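Local coordinates for Slr1257 protein (Synechocystis sp. PCC 6803 substr. Kazusa, PDB 1IIT), which probably acts as a ligand-gated ion channel, of which this chain is the ligand-binding core, here holding L-serine and known also to bind L-glutamate, at residues 88-93 with 187-192. Residues are numbered along the deposited sequence; the frame is centred on the assembly and turned at random.
Sequences TQPYFS and LEPYGF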
ATOM      1  N   THR A  88       5.112  -4.210   8.822  1.00 12.94           N
ATOM      2  CA  THR A  88       3.765  -3.832   9.219  1.00  9.08           C
ATOM      3  C   THR A  88       3.080  -3.477   7.899  1.00  9.16           C
ATOM      4  O   THR A  88       3.709  -3.479   6.836  1.00  7.19           O
ATOM      5  CB  THR A  88       3.722  -2.524  10.032  1.00  9.90           C
ATOM      6  OG1 THR A  88       4.266  -1.460   9.236  1.00  9.37           O
ATOM      7  CG2 THR A  88       4.459  -2.651  11.359  1.00  5.71           C
ATOM      8  N   GLN A  89       1.799  -3.146   7.970  1.00  8.99           N
ATOM      9  CA  GLN A  89       1.082  -2.705   6.787  1.00  9.36           C
ATOM     10  C   GLN A  89       1.740  -1.375   6.421  1.00  9.47           C
ATOM     11  O   GLN A  89       2.275  -0.676   7.296  1.00  8.82           O
ATOM     12  CB  GLN A  89      -0.397  -2.483   7.117  1.00 10.33           C
ATOM     13  CG  GLN A  89      -1.229  -3.756   7.070  1.00  8.31           C
ATOM     14  CD  GLN A  89      -1.289  -4.336   5.671  1.00 13.00           C
ATOM     15  OE1 GLN A  89      -1.531  -3.616   4.704  1.00 16.37           O
ATOM     16  NE2 GLN A  89      -1.036  -5.632   5.549  1.00 11.13           N
ATOM     17  N   PRO A  90       1.805  -1.054   5.119  1.00 10.92           N
ATOM     18  CA  PRO A  90       2.418   0.206   4.676  1.00 13.37           C
ATOM     19  C   PRO A  90       1.623   1.413   5.174  1.00 13.25           C
ATOM     20  O   PRO A  90       0.394   1.355   5.266  1.00 10.27           O
ATOM     21  CB  PRO A  90       2.343   0.107   3.158  1.00 13.20           C
ATOM     22  CG  PRO A  90       2.357  -1.364   2.909  1.00 14.89           C
ATOM     23  CD  PRO A  90       1.450  -1.898   3.968  1.00  9.38           C
ATOM     24  N   TYR A  91       2.325   2.500   5.487  1.00 10.79           N
ATOM     25  CA  TYR A  91       1.675   3.708   5.970  1.00  9.69           C
ATOM     26  C   TYR A  91       1.845   4.903   5.022  1.00 10.43           C
ATOM     27  O   TYR A  91       1.220   5.945   5.212  1.00  9.17           O
ATOM     28  CB  TYR A  91       2.173   4.056   7.384  1.00 11.45           C
ATOM     29  CG  TYR A  91       3.611   4.512   7.456  1.00 10.21           C
ATOM     30  CD1 TYR A  91       3.933   5.869   7.393  1.00 10.61           C
ATOM     31  CD2 TYR A  91       4.655   3.591   7.558  1.00  9.48           C
ATOM     32  CE1 TYR A  91       5.258   6.300   7.420  1.00  9.57           C
ATOM     33  CE2 TYR A  91       5.988   4.012   7.582  1.00 10.82           C
ATOM     34  CZ  TYR A  91       6.276   5.370   7.511  1.00 10.35           C
ATOM     35  OH  TYR A  91       7.579   5.799   7.504  1.00 10.77           O
ATOM     36  N   PHE A  92       2.652   4.735   3.979  1.00 10.56           N
ATOM     37  CA  PHE A  92       2.909   5.815   3.024  1.00 11.91           C
ATOM     38  C   PHE A  92       3.322   5.229   1.685  1.00 12.51           C
ATOM     39  O   PHE A  92       3.990   4.203   1.626  1.00 14.31           O
ATOM     40  CB  PHE A  92       4.034   6.735   3.539  1.00  9.79           C
ATOM     41  CG  PHE A  92       4.224   8.000   2.721  1.00 10.99           C
ATOM     42  CD1 PHE A  92       3.438   9.125   2.960  1.00 12.76           C
ATOM     43  CD2 PHE A  92       5.187   8.063   1.715  1.00 11.92           C
ATOM     44  CE1 PHE A  92       3.607  10.300   2.201  1.00 13.86           C
ATOM     45  CE2 PHE A  92       5.364   9.228   0.950  1.00 11.00           C
ATOM     46  CZ  PHE A  92       4.571  10.348   1.196  1.00  8.70           C
ATOM     47  N   SER A  93       2.901   5.879   0.610  1.00 12.23           N
ATOM     48  CA  SER A  93       3.247   5.441  -0.729  1.00 14.49           C
ATOM     49  C   SER A  93       4.185   6.507  -1.281  1.00 15.45           C
ATOM     50  O   SER A  93       3.779   7.645  -1.531  1.00 13.09           O
ATOM     51  CB  SER A  93       1.992   5.320  -1.581  1.00 14.64           C
ATOM     52  OG  SER A  93       2.336   4.956  -2.897  1.00 24.22           O
ATOM     53  N   LEU A 187       7.514   3.308  -7.428  1.00 21.31           N
ATOM     54  CA  LEU A 187       6.569   3.690  -6.387  1.00 22.31           C
ATOM     55  C   LEU A 187       6.730   2.598  -5.346  1.00 22.79           C
ATOM     56  O   LEU A 187       6.576   1.412  -5.647  1.00 21.29           O
ATOM     57  CB  LEU A 187       5.145   3.719  -6.929  1.00 24.73           C
ATOM     58  CG  LEU A 187       4.650   5.123  -7.262  1.00 35.56           C
ATOM     59  CD1 LEU A 187       3.640   5.065  -8.401  1.00 35.78           C
ATOM     60  CD2 LEU A 187       4.056   5.777  -5.995  1.00 36.35           C
ATOM     61  N   GLU A 188       7.108   2.998  -4.139  1.00 16.57           N
ATOM     62  CA  GLU A 188       7.354   2.049  -3.071  1.00 18.83           C
ATOM     63  C   GLU A 188       6.630   2.384  -1.787  1.00 16.80           C
ATOM     64  O   GLU A 188       6.615   3.535  -1.353  1.00 19.11           O
ATOM     65  CB  GLU A 188       8.854   2.007  -2.769  1.00 18.73           C
ATOM     66  CG  GLU A 188       9.719   1.849  -3.996  1.00 23.80           C
ATOM     67  CD  GLU A 188      11.200   1.819  -3.693  1.00 23.99           C
ATOM     68  OE1 GLU A 188      11.645   2.345  -2.648  1.00 26.78           O
ATOM     69  OE2 GLU A 188      11.936   1.269  -4.521  1.00 30.06           O
ATOM     70  N   PRO A 189       6.012   1.374  -1.157  1.00 14.92           N
ATOM     71  CA  PRO A 189       5.309   1.638   0.097  1.00 12.91           C
ATOM     72  C   PRO A 189       6.305   1.649   1.268  1.00 12.81           C
ATOM     73  O   PRO A 189       7.352   0.999   1.203  1.00 10.80           O
ATOM     74  CB  PRO A 189       4.333   0.463   0.183  1.00 12.94           C
ATOM     75  CG  PRO A 189       5.079  -0.651  -0.455  1.00 13.07           C
ATOM     76  CD  PRO A 189       5.746   0.009  -1.647  1.00 13.82           C
ATOM     77  N   TYR A 190       6.017   2.449   2.294  1.00 10.92           N
ATOM     78  CA  TYR A 190       6.862   2.521   3.489  1.00 11.53           C
ATOM     79  C   TYR A 190       6.157   1.758   4.606  1.00 10.80           C
ATOM     80  O   TYR A 190       4.952   1.881   4.766  1.00 11.03           O
ATOM     81  CB  TYR A 190       7.026   3.959   3.996  1.00  9.90           C
ATOM     82  CG  TYR A 190       7.881   4.896   3.179  1.00 12.69           C
ATOM     83  CD1 TYR A 190       7.831   6.266   3.423  1.00 11.43           C
ATOM     84  CD2 TYR A 190       8.747   4.434   2.186  1.00 12.57           C
ATOM     85  CE1 TYR A 190       8.609   7.153   2.707  1.00  9.48           C
ATOM     86  CE2 TYR A 190       9.541   5.325   1.455  1.00 11.94           C
ATOM     87  CZ  TYR A 190       9.460   6.688   1.729  1.00 15.18           C
ATOM     88  OH  TYR A 190      10.196   7.607   1.010  1.00 16.36           O
ATOM     89  N   GLY A 191       6.922   0.998   5.384  1.00 11.45           N
ATOM     90  CA  GLY A 191       6.369   0.263   6.509  1.00 10.15           C
ATOM     91  C   GLY A 191       7.397   0.219   7.631  1.00 14.31           C
ATOM     92  O   GLY A 191       8.511   0.736   7.482  1.00 15.41           O
ATOM     93  N   PHE A 192       7.009  -0.314   8.786  1.00 10.99           N
ATOM     94  CA  PHE A 192       7.933  -0.453   9.909  1.00 10.17           C
ATOM     95  C   PHE A 192       8.318  -1.937   9.967  1.00 11.32           C
ATOM     96  O   PHE A 192       7.634  -2.778   9.381  1.00 11.40           O
ATOM     97  CB  PHE A 192       7.261  -0.037  11.218  1.00  9.08           C
ATOM     98  CG  PHE A 192       6.949   1.437  11.319  1.00 10.77           C
ATOM     99  CD1 PHE A 192       6.019   1.890  12.253  1.00  8.26           C
ATOM    100  CD2 PHE A 192       7.605   2.373  10.522  1.00  8.35           C
ATOM    101  CE1 PHE A 192       5.749   3.240  12.403  1.00 10.83           C
ATOM    102  CE2 PHE A 192       7.342   3.736  10.663  1.00  9.51           C
ATOM    103  CZ  PHE A 192       6.412   4.171  11.606  1.00 11.17           C
TER
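Thr88 and Phe192 are joined by two hydrogen bonds: Thr88 N donates to Phe192 O (3.0 Å), and Phe192 N returns an almost straight bond to Thr88 OG1 (3.0 Å, 172° at the hydrogen). With chi1 at 60°, OG1 sits between the threonine's own N and carbonyl carbon, where it takes that N-H and gives its proton to Gln89 O. A valine here would probably leave Phe192 N without its acceptor and Gln89 O without the hydroxyl, letting the 88-90 backbone shift more easily. Farther along, Tyr91 N donates to Tyr190 O at 2.8 Å, nearly in line with the carbonyl, and Tyr190 N donates to Phe92 O. Each of these two carbonyls also receives a CA-H contact, from Pro90 and Pro189 respectively.

Aromatic packing fills one flank. The Tyr91 and Phe192 side chains cross at about a right angle, their ring planes inclined at 49°, with Tyr91 CE2 only 3.4 Å from Phe192 CE2; Tyr190 CB adds an off-centre CH-pi contact to the Tyr91 ring. Phe92 and Tyr190 run side by side, rings near parallel but slid apart, touching through CD2 of Phe92 and CD1 of Tyr190 (3.6 Å). On the other side of the sheet, Pro189 CB meets Pro90 CB (3.6 Å), the two rings lying side by side.

The antiparallel pairing, with Ser93 opposite Pro189 as a non-hydrogen-bonded pair, brings together strands 92-101 and 178-195, the two long strands that link the lobes of the bilobed core, as in related periplasmic-type binding proteins. Tyr190 borders the serine pocket, its hydroxyl bonded to Asp162 and Ser94, while Tyr91 OH reaches Gly71 O and Ser31. Helix 201-213 packs against Thr88 and Tyr91, and strand 68-74 against Tyr190 and Phe192; helix 30-41 meets Tyr91 and Phe192 through Val34.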